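Local structure of Blr3880 protein (Bradyrhizobium japonicum, 2OOD) at residues L96-L99 and Q100-Y104; Y104-E107 and I108-D112; C297-F301 and L302-L306. The protein probably catalyses the zinc-dependent hydrolytic deamination of guanine to xanthine and ammonia. All coordinates share one frame; numbering follows the deposited sequence.

The three contacts are local, and their chemistry changes with their place in the fold. Interaction 1 lies within helix 95-107; interaction 2 joins its last turn to the 3-10 segment that follows, and the two share Y104; both are partly buried. In interaction 1 the side-chain contacts are mainly apolar and border the guanine, whereas interaction 2, where the helix runs out, adds a salt bridge and touches the second subunit. Interaction 3 is a buried contact at the end of helix 296-301, held by backbone bonds and ordered water, and it too reaches the second subunit. Interactions 1 and 3 meet beside the ligand, where W98 packs against L302; interactions 2 and 3 do not touch.

Interaction 1 of 3, residues L96-L99 and Q100-Y104; sequences LPWL and QKSIY. With GUN (guanine), chain C.
I103 lies over one face of the W98 indole. Its CG1 makes a CH-pi contact 3.9 Å from the centroid of the six-membered ring of W98, 22° off the ring normal, while CD1 is displaced toward the rim, near CZ2. With CG anti to the backbone N (chi1 164°), the indole lies beside its own carbonyl carbon, where I103, five residues on, covers it. Bound guanine uses the edge instead: its O6 lies near the ring plane, 3.2 Å from W98 CZ3.

L99 continues the apolar packing. Its CB rests 3.7 Å from Y104 CE1, and CD2 meets CG2 of I103, while CD1 lies against guanine N7; this one leucine thus serves both the helix and the pocket.

The backbone bonds reveal a wider, pi-type turn. S102 N reaches W98 O at 2.8 Å in ordinary alpha-helical register, but Y104 N bonds to L99 O, five residues back, at 3.1 Å and nearly straight (175°). I103 N, caught between the two patterns, makes only weak bonds to W98 O and L99 O.

Water adds a polar bridge, donating to L96 O at 2.9 Å and to Q100 OE1 at 2.8 Å.

Helix 95-107 follows strand 70-81, which carries the zinc ligands H79 and H81, and precedes helix 113-129; W98 packs on loop residues A90 and E93, and the Y104 ring meets that of F175.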
loop_
_atom_site.group_PDB
_atom_site.type_symbol
_atom_site.label_atom_id
_atom_site.label_comp_id
_atom_site.label_asym_id
_atom_site.label_seq_id
_atom_site.Cartn_x
_atom_site.Cartn_y
_atom_site.Cartn_z
ATOM N N LEU A 96 14.370 1.691 -15.873
ATOM C CA LEU A 96 14.950 1.277 -17.153
ATOM C C LEU A 96 14.896 -0.207 -17.557
ATOM O O LEU A 96 14.277 -0.552 -18.572
ATOM C CB LEU A 96 16.381 1.824 -17.255
ATOM C CG LEU A 96 16.422 3.366 -17.207
ATOM C CD1 LEU A 96 17.855 3.857 -17.365
ATOM C CD2 LEU A 96 15.535 3.949 -18.309
ATOM N N PRO A 97 15.528 -1.106 -16.786
ATOM C CA PRO A 97 15.452 -2.513 -17.206
ATOM C C PRO A 97 14.024 -3.060 -17.269
ATOM O O PRO A 97 13.720 -3.969 -18.048
ATOM C CB PRO A 97 16.326 -3.232 -16.176
ATOM C CG PRO A 97 16.186 -2.375 -14.954
ATOM C CD PRO A 97 16.250 -0.964 -15.512
ATOM N N TRP A 98 13.147 -2.487 -16.453
ATOM C CA TRP A 98 11.742 -2.884 -16.401
ATOM C C TRP A 98 11.004 -2.514 -17.698
ATOM O O TRP A 98 10.214 -3.310 -18.205
ATOM C CB TRP A 98 11.095 -2.216 -15.181
ATOM C CG TRP A 98 9.600 -2.180 -15.150
ATOM C CD1 TRP A 98 8.760 -3.187 -14.781
ATOM C CD2 TRP A 98 8.773 -1.042 -15.419
ATOM N NE1 TRP A 98 7.457 -2.742 -14.791
ATOM C CE2 TRP A 98 7.441 -1.429 -15.179
ATOM C CE3 TRP A 98 9.032 0.270 -15.835
ATOM C CZ2 TRP A 98 6.368 -0.547 -15.344
ATOM C CZ3 TRP A 98 7.968 1.149 -15.999
ATOM C CH2 TRP A 98 6.651 0.736 -15.751
ATOM N N LEU A 99 11.260 -1.322 -18.237
ATOM C CA LEU A 99 10.617 -0.907 -19.485
ATOM C C LEU A 99 10.965 -1.922 -20.563
ATOM O O LEU A 99 10.099 -2.404 -21.288
ATOM C CB LEU A 99 11.106 0.479 -19.938
ATOM C CG LEU A 99 10.642 1.751 -19.217
ATOM C CD1 LEU A 99 11.421 2.949 -19.747
ATOM C CD2 LEU A 99 9.153 1.960 -19.423
ATOM N N GLN A 100 12.249 -2.242 -20.657
ATOM C CA GLN A 100 12.743 -3.189 -21.653
ATOM C C GLN A 100 12.176 -4.596 -21.435
ATOM O O GLN A 100 11.666 -5.226 -22.360
ATOM C CB GLN A 100 14.277 -3.237 -21.594
ATOM C CG GLN A 100 14.999 -2.838 -22.883
ATOM C CD GLN A 100 14.686 -1.421 -23.349
ATOM O OE1 GLN A 100 14.788 -0.456 -22.587
ATOM N NE2 GLN A 100 14.319 -1.293 -24.619
ATOM N N LYS A 101 12.252 -5.077 -20.200
ATOM C CA LYS A 101 11.783 -6.418 -19.881
ATOM C C LYS A 101 10.277 -6.676 -19.852
ATOM O O LYS A 101 9.814 -7.678 -20.407
ATOM C CB LYS A 101 12.371 -6.880 -18.541
ATOM C CG LYS A 101 11.847 -8.254 -18.114
ATOM C CD LYS A 101 12.353 -8.692 -16.733
ATOM C CE LYS A 101 11.771 -10.069 -16.350
ATOM N NZ LYS A 101 12.260 -10.577 -15.022
ATOM N N SER A 102 9.505 -5.787 -19.230
ATOM C CA SER A 102 8.070 -6.028 -19.095
ATOM C C SER A 102 7.053 -5.125 -19.794
ATOM O O SER A 102 5.921 -5.542 -20.047
ATOM C CB SER A 102 7.732 -6.053 -17.608
ATOM O OG SER A 102 8.722 -6.761 -16.889
ATOM N N ILE A 103 7.438 -3.901 -20.111
ATOM C CA ILE A 103 6.492 -2.977 -20.709
ATOM C C ILE A 103 6.389 -2.964 -22.236
ATOM O O ILE A 103 5.308 -3.132 -22.783
ATOM C CB ILE A 103 6.752 -1.541 -20.154
ATOM C CG1 ILE A 103 5.989 -1.356 -18.836
ATOM C CG2 ILE A 103 6.294 -0.485 -21.142
ATOM C CD1 ILE A 103 5.994 -2.565 -17.916
ATOM N N TYR A 104 7.505 -2.782 -22.926
ATOM C CA TYR A 104 7.475 -2.729 -24.380
ATOM C C TYR A 104 6.897 -3.989 -25.029
ATOM O O TYR A 104 6.096 -3.896 -25.962
ATOM C CB TYR A 104 8.878 -2.417 -24.914
ATOM C CG TYR A 104 9.391 -1.051 -24.477
ATOM C CD1 TYR A 104 10.692 -0.886 -24.010
ATOM C CD2 TYR A 104 8.574 0.077 -24.543
ATOM C CE1 TYR A 104 11.168 0.369 -23.620
ATOM C CE2 TYR A 104 9.038 1.341 -24.153
ATOM C CZ TYR A 104 10.337 1.483 -23.693
ATOM O OH TYR A 104 10.807 2.738 -23.312
HETATM N N9 GUN C . 8.743 7.000 -19.050
HETATM C C8 GUN C . 9.902 6.368 -19.356
HETATM N N7 GUN C . 10.184 5.465 -18.462
HETATM C C5 GUN C . 9.218 5.447 -17.518
HETATM C C6 GUN C . 8.989 4.689 -16.323
HETATM O O6 GUN C . 9.772 3.804 -15.956
HETATM N N1 GUN C . 7.839 4.967 -15.587
HETATM C C2 GUN C . 6.950 5.950 -15.993
HETATM N N2 GUN C . 5.807 6.199 -15.249
HETATM N N3 GUN C . 7.156 6.654 -17.092
HETATM C C4 GUN C . 8.266 6.444 -17.873
HETATM O O HOH W 1 14.888 1.460 -20.569
#

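Interaction 2 of 3, residues Y104-E107 and I108-D112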
loop_
_atom_site.group_PDB
_atom_site.type_symbol
_atom_site.label_atom_id
_atom_site.label_comp_id
_atom_site.label_asym_id
_atom_site.label_seq_id
_atom_site.Cartn_x
_atom_site.Cartn_y
_atom_site.Cartn_z
ATOM N N TYR A 104 7.505 -2.782 -22.926
ATOM C CA TYR A 104 7.475 -2.729 -24.380
ATOM C C TYR A 104 6.897 -3.989 -25.029
ATOM O O TYR A 104 6.096 -3.896 -25.962
ATOM C CB TYR A 104 8.878 -2.417 -24.914
ATOM C CG TYR A 104 9.391 -1.051 -24.477
ATOM C CD1 TYR A 104 10.692 -0.886 -24.010
ATOM C CD2 TYR A 104 8.574 0.077 -24.543
ATOM C CE1 TYR A 104 11.168 0.369 -23.620
ATOM C CE2 TYR A 104 9.038 1.341 -24.153
ATOM C CZ TYR A 104 10.337 1.483 -23.693
ATOM O OH TYR A 104 10.807 2.738 -23.312
ATOM N N PRO A 105 7.285 -5.182 -24.558
ATOM C CA PRO A 105 6.703 -6.360 -25.205
ATOM C C PRO A 105 5.174 -6.429 -25.130
ATOM O O PRO A 105 4.547 -7.109 -25.940
ATOM C CB PRO A 105 7.396 -7.536 -24.502
ATOM C CG PRO A 105 7.911 -6.956 -23.223
ATOM C CD PRO A 105 8.344 -5.566 -23.612
ATOM N N GLU A 106 4.575 -5.715 -24.178
ATOM C CA GLU A 106 3.116 -5.703 -24.017
ATOM C C GLU A 106 2.467 -4.556 -24.779
ATOM O O GLU A 106 1.439 -4.733 -25.420
ATOM C CB GLU A 106 2.752 -5.592 -22.532
ATOM C CG GLU A 106 1.282 -5.316 -22.222
ATOM C CD GLU A 106 0.363 -6.491 -22.519
ATOM O OE1 GLU A 106 0.850 -7.645 -22.557
ATOM O OE2 GLU A 106 -0.857 -6.256 -22.697
ATOM N N GLU A 107 3.075 -3.377 -24.706
ATOM C CA GLU A 107 2.549 -2.202 -25.386
ATOM C C GLU A 107 2.544 -2.355 -26.900
ATOM O O GLU A 107 1.752 -1.721 -27.601
ATOM C CB GLU A 107 3.354 -0.963 -24.996
ATOM C CG GLU A 107 3.126 -0.539 -23.562
ATOM C CD GLU A 107 3.613 0.857 -23.278
ATOM O OE1 GLU A 107 3.540 1.712 -24.184
ATOM O OE2 GLU A 107 4.052 1.107 -22.143
ATOM N N ILE A 108 3.426 -3.207 -27.405
ATOM C CA ILE A 108 3.517 -3.421 -28.837
ATOM C C ILE A 108 2.281 -4.158 -29.377
ATOM O O ILE A 108 1.967 -4.063 -30.564
ATOM C CB ILE A 108 4.818 -4.197 -29.178
ATOM C CG1 ILE A 108 5.075 -4.145 -30.682
ATOM C CG2 ILE A 108 4.713 -5.633 -28.693
ATOM C CD1 ILE A 108 6.446 -4.664 -31.087
ATOM N N LYS A 109 1.574 -4.871 -28.498
ATOM C CA LYS A 109 0.369 -5.613 -28.888
ATOM C C LYS A 109 -0.770 -4.679 -29.291
ATOM O O LYS A 109 -1.670 -5.069 -30.035
ATOM C CB LYS A 109 -0.134 -6.490 -27.738
ATOM C CG LYS A 109 0.854 -7.487 -27.188
ATOM C CD LYS A 109 0.202 -8.262 -26.051
ATOM C CE LYS A 109 1.133 -9.292 -25.444
ATOM N NZ LYS A 109 0.466 -10.034 -24.340
ATOM N N TYR A 110 -0.737 -3.451 -28.786
ATOM C CA TYR A 110 -1.780 -2.490 -29.097
ATOM C C TYR A 110 -1.739 -1.984 -30.533
ATOM O O TYR A 110 -2.514 -1.099 -30.906
ATOM C CB TYR A 110 -1.738 -1.324 -28.102
ATOM C CG TYR A 110 -2.262 -1.718 -26.738
ATOM C CD1 TYR A 110 -1.586 -2.642 -25.950
ATOM C CD2 TYR A 110 -3.464 -1.218 -26.262
ATOM C CE1 TYR A 110 -2.097 -3.059 -24.726
ATOM C CE2 TYR A 110 -3.984 -1.629 -25.042
ATOM C CZ TYR A 110 -3.299 -2.549 -24.280
ATOM O OH TYR A 110 -3.822 -2.966 -23.072
ATOM N N LYS A 111 -0.828 -2.547 -31.326
ATOM C CA LYS A 111 -0.701 -2.203 -32.744
ATOM C C LYS A 111 -1.954 -2.790 -33.387
ATOM O O LYS A 111 -2.539 -2.211 -34.306
ATOM C CB LYS A 111 0.520 -2.891 -33.358
ATOM C CG LYS A 111 1.692 -1.998 -33.683
ATOM C CD LYS A 111 2.748 -2.795 -34.446
ATOM C CE LYS A 111 3.959 -1.928 -34.793
ATOM N NZ LYS A 111 5.117 -2.736 -35.339
ATOM N N ASP A 112 -2.329 -3.965 -32.879
ATOM C CA ASP A 112 -3.495 -4.723 -33.313
ATOM C C ASP A 112 -4.735 -4.031 -32.738
ATOM O O ASP A 112 -4.860 -3.892 -31.518
ATOM C CB ASP A 112 -3.372 -6.145 -32.774
ATOM C CG ASP A 112 -4.555 -7.004 -33.117
ATOM O OD1 ASP A 112 -4.374 -7.983 -33.875
ATOM O OD2 ASP A 112 -5.668 -6.704 -32.628
HETATM O O HOH W 2 -2.160 -4.201 -21.377
#
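E106 and K109 approach each other at a slant, one turn apart, and join in a salt bridge. The lysine chain is extended, bringing NZ to the carboxylate's syn side, 3.0 Å from E106 OE1 and 29° out of the carboxylate plane. The glutamate, by contrast, bends at chi2 (70°), which folds the carboxylate back alongside K109 and Y110. The Y110 ring stands at 74° to that carboxylate and receives E106 O at its edge, 3.7 Å from CD1. A water molecule in the same ring plane accepts from Y110 OH at 2.7 Å and donates to E106 OE2 at 2.8 Å.

The backbone tightens here from helix to 3-10 turns. I108 N still bonds to Y104 O, four residues back, but K109 N bonds to E106 O at 3.1 Å and Y110 N to E107 O at 3.3 Å, each only three residues back.

An alanine in place of K109 would probably leave E106 OE1 without its charged mate and uncover part of the packing on L424 of the second subunit. Since E106 OE2 also bonds Y115 OH, the buried carboxylate has a lysine, a tyrosine and a water around it, a setting likely to stabilise its negative charge.

Interaction 3 of 3, residues C297-F301 and L302-L306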
loop_
_atom_site.group_PDB
_atom_site.type_symbol
_atom_site.label_atom_id
_atom_site.label_comp_id
_atom_site.label_asym_id
_atom_site.label_seq_id
_atom_site.Cartn_x
_atom_site.Cartn_y
_atom_site.Cartn_z
ATOM N N CYS A 297 2.670 5.351 -5.615
ATOM C CA CYS A 297 2.647 3.893 -5.749
ATOM C C CYS A 297 3.742 3.405 -6.676
ATOM O O CYS A 297 4.393 2.399 -6.410
ATOM C CB CYS A 297 1.304 3.414 -6.289
ATOM S SG CYS A 297 -0.055 3.593 -5.152
ATOM N N SER A 298 3.922 4.127 -7.776
ATOM C CA SER A 298 4.929 3.802 -8.771
ATOM C C SER A 298 6.326 4.076 -8.210
ATOM O O SER A 298 7.219 3.236 -8.304
ATOM C CB SER A 298 4.685 4.638 -10.026
ATOM O OG SER A 298 5.682 4.408 -10.994
ATOM N N ASN A 299 6.498 5.254 -7.618
ATOM C CA ASN A 299 7.774 5.643 -7.043
ATOM C C ASN A 299 8.299 4.591 -6.084
ATOM O O ASN A 299 9.493 4.297 -6.085
ATOM C CB ASN A 299 7.653 6.982 -6.319
ATOM C CG ASN A 299 7.391 8.126 -7.268
ATOM O OD1 ASN A 299 7.613 8.006 -8.470
ATOM N ND2 ASN A 299 6.934 9.246 -6.734
ATOM N N LEU A 300 7.407 4.021 -5.273
ATOM C CA LEU A 300 7.787 2.986 -4.308
ATOM C C LEU A 300 7.958 1.612 -4.959
ATOM O O LEU A 300 8.893 0.889 -4.653
ATOM C CB LEU A 300 6.748 2.894 -3.180
ATOM C CG LEU A 300 6.535 4.133 -2.298
ATOM C CD1 LEU A 300 5.442 3.873 -1.286
ATOM C CD2 LEU A 300 7.829 4.492 -1.598
ATOM N N PHE A 301 7.063 1.251 -5.865
ATOM C CA PHE A 301 7.147 -0.043 -6.529
ATOM C C PHE A 301 8.435 -0.211 -7.349
ATOM O O PHE A 301 9.064 -1.274 -7.325
ATOM C CB PHE A 301 5.931 -0.239 -7.445
ATOM C CG PHE A 301 5.850 -1.607 -8.065
ATOM C CD1 PHE A 301 5.280 -2.670 -7.369
ATOM C CD2 PHE A 301 6.375 -1.845 -9.331
ATOM C CE1 PHE A 301 5.235 -3.948 -7.924
ATOM C CE2 PHE A 301 6.335 -3.128 -9.894
ATOM C CZ PHE A 301 5.763 -4.176 -9.184
ATOM N N LEU A 302 8.822 0.829 -8.083
ATOM C CA LEU A 302 10.019 0.763 -8.910
ATOM C C LEU A 302 11.290 1.191 -8.169
ATOM O O LEU A 302 12.383 1.148 -8.725
ATOM C CB LEU A 302 9.833 1.623 -10.162
ATOM C CG LEU A 302 8.689 1.234 -11.103
ATOM C CD1 LEU A 302 8.624 2.224 -12.249
ATOM C CD2 LEU A 302 8.903 -0.165 -11.632
ATOM N N GLY A 303 11.141 1.608 -6.915
ATOM C CA GLY A 303 12.290 2.016 -6.132
ATOM C C GLY A 303 12.792 3.410 -6.435
ATOM O O GLY A 303 13.831 3.818 -5.927
ATOM N N SER A 304 12.049 4.143 -7.258
ATOM C CA SER A 304 12.416 5.501 -7.647
ATOM C C SER A 304 12.809 6.352 -6.457
ATOM O O SER A 304 13.846 7.015 -6.483
ATOM C CB SER A 304 11.260 6.170 -8.387
ATOM O OG SER A 304 10.916 5.430 -9.547
ATOM N N GLY A 305 11.982 6.343 -5.416
ATOM C CA GLY A 305 12.291 7.125 -4.236
ATOM C C GLY A 305 11.124 7.878 -3.634
ATOM O O GLY A 305 9.969 7.565 -3.894
ATOM N N LEU A 306 11.437 8.891 -2.831
ATOM C CA LEU A 306 10.422 9.690 -2.159
ATOM C C LEU A 306 10.273 11.091 -2.741
ATOM O O LEU A 306 11.146 11.940 -2.579
ATOM C CB LEU A 306 10.752 9.793 -0.667
ATOM C CG LEU A 306 10.971 8.491 0.112
ATOM C CD1 LEU A 306 11.437 8.818 1.516
ATOM C CD2 LEU A 306 9.691 7.680 0.155
HETATM O O HOH W 3 8.167 5.750 -10.244
HETATM O O HOH W 4 7.680 9.230 -4.028
#
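L302 folds back over the last turn of helix 296-301. Its CB lies 3.6 Å from S298 O, and its two methyls part company: CD1 passes by S298 OG, whereas CD2 comes to the edge of the F301 ring, near the ring plane and 3.8 Å from F301 CD2. L302 N itself donates to S298 O at 2.9 Å, an almost straight bond (172°) that completes the last regular alpha-helical turn.

The chain then leaves the helix through G303, whose positive phi (79°) marks a glycine-terminated helix C-terminus. This helix follows strand 291-294 of the barrel characteristic of amidohydrolases, and the loop after it runs to helix 309-312, ahead of strand 320-323.

N299 ties the outgoing loop to the helix by both backbone and amide. Its carbonyl O receives G305 N at 3.3 Å, from above the carbonyl plane. The two ends of the amide each hold a water: one donates to N299 OD1 at 2.9 Å and to S298 OG while accepting from S304 OG, and the other accepts from N299 ND2 at 2.8 Å and donates to G305 O. S298 OG is hydrogen-bonded to D326 OD2 as well, which makes S298 a second-shell residue, joining the water to the zinc ligand D326.

The F301 ring also meets that of Y343 of the second subunit, and G303 O bonds T351 OG1 of that same subunit.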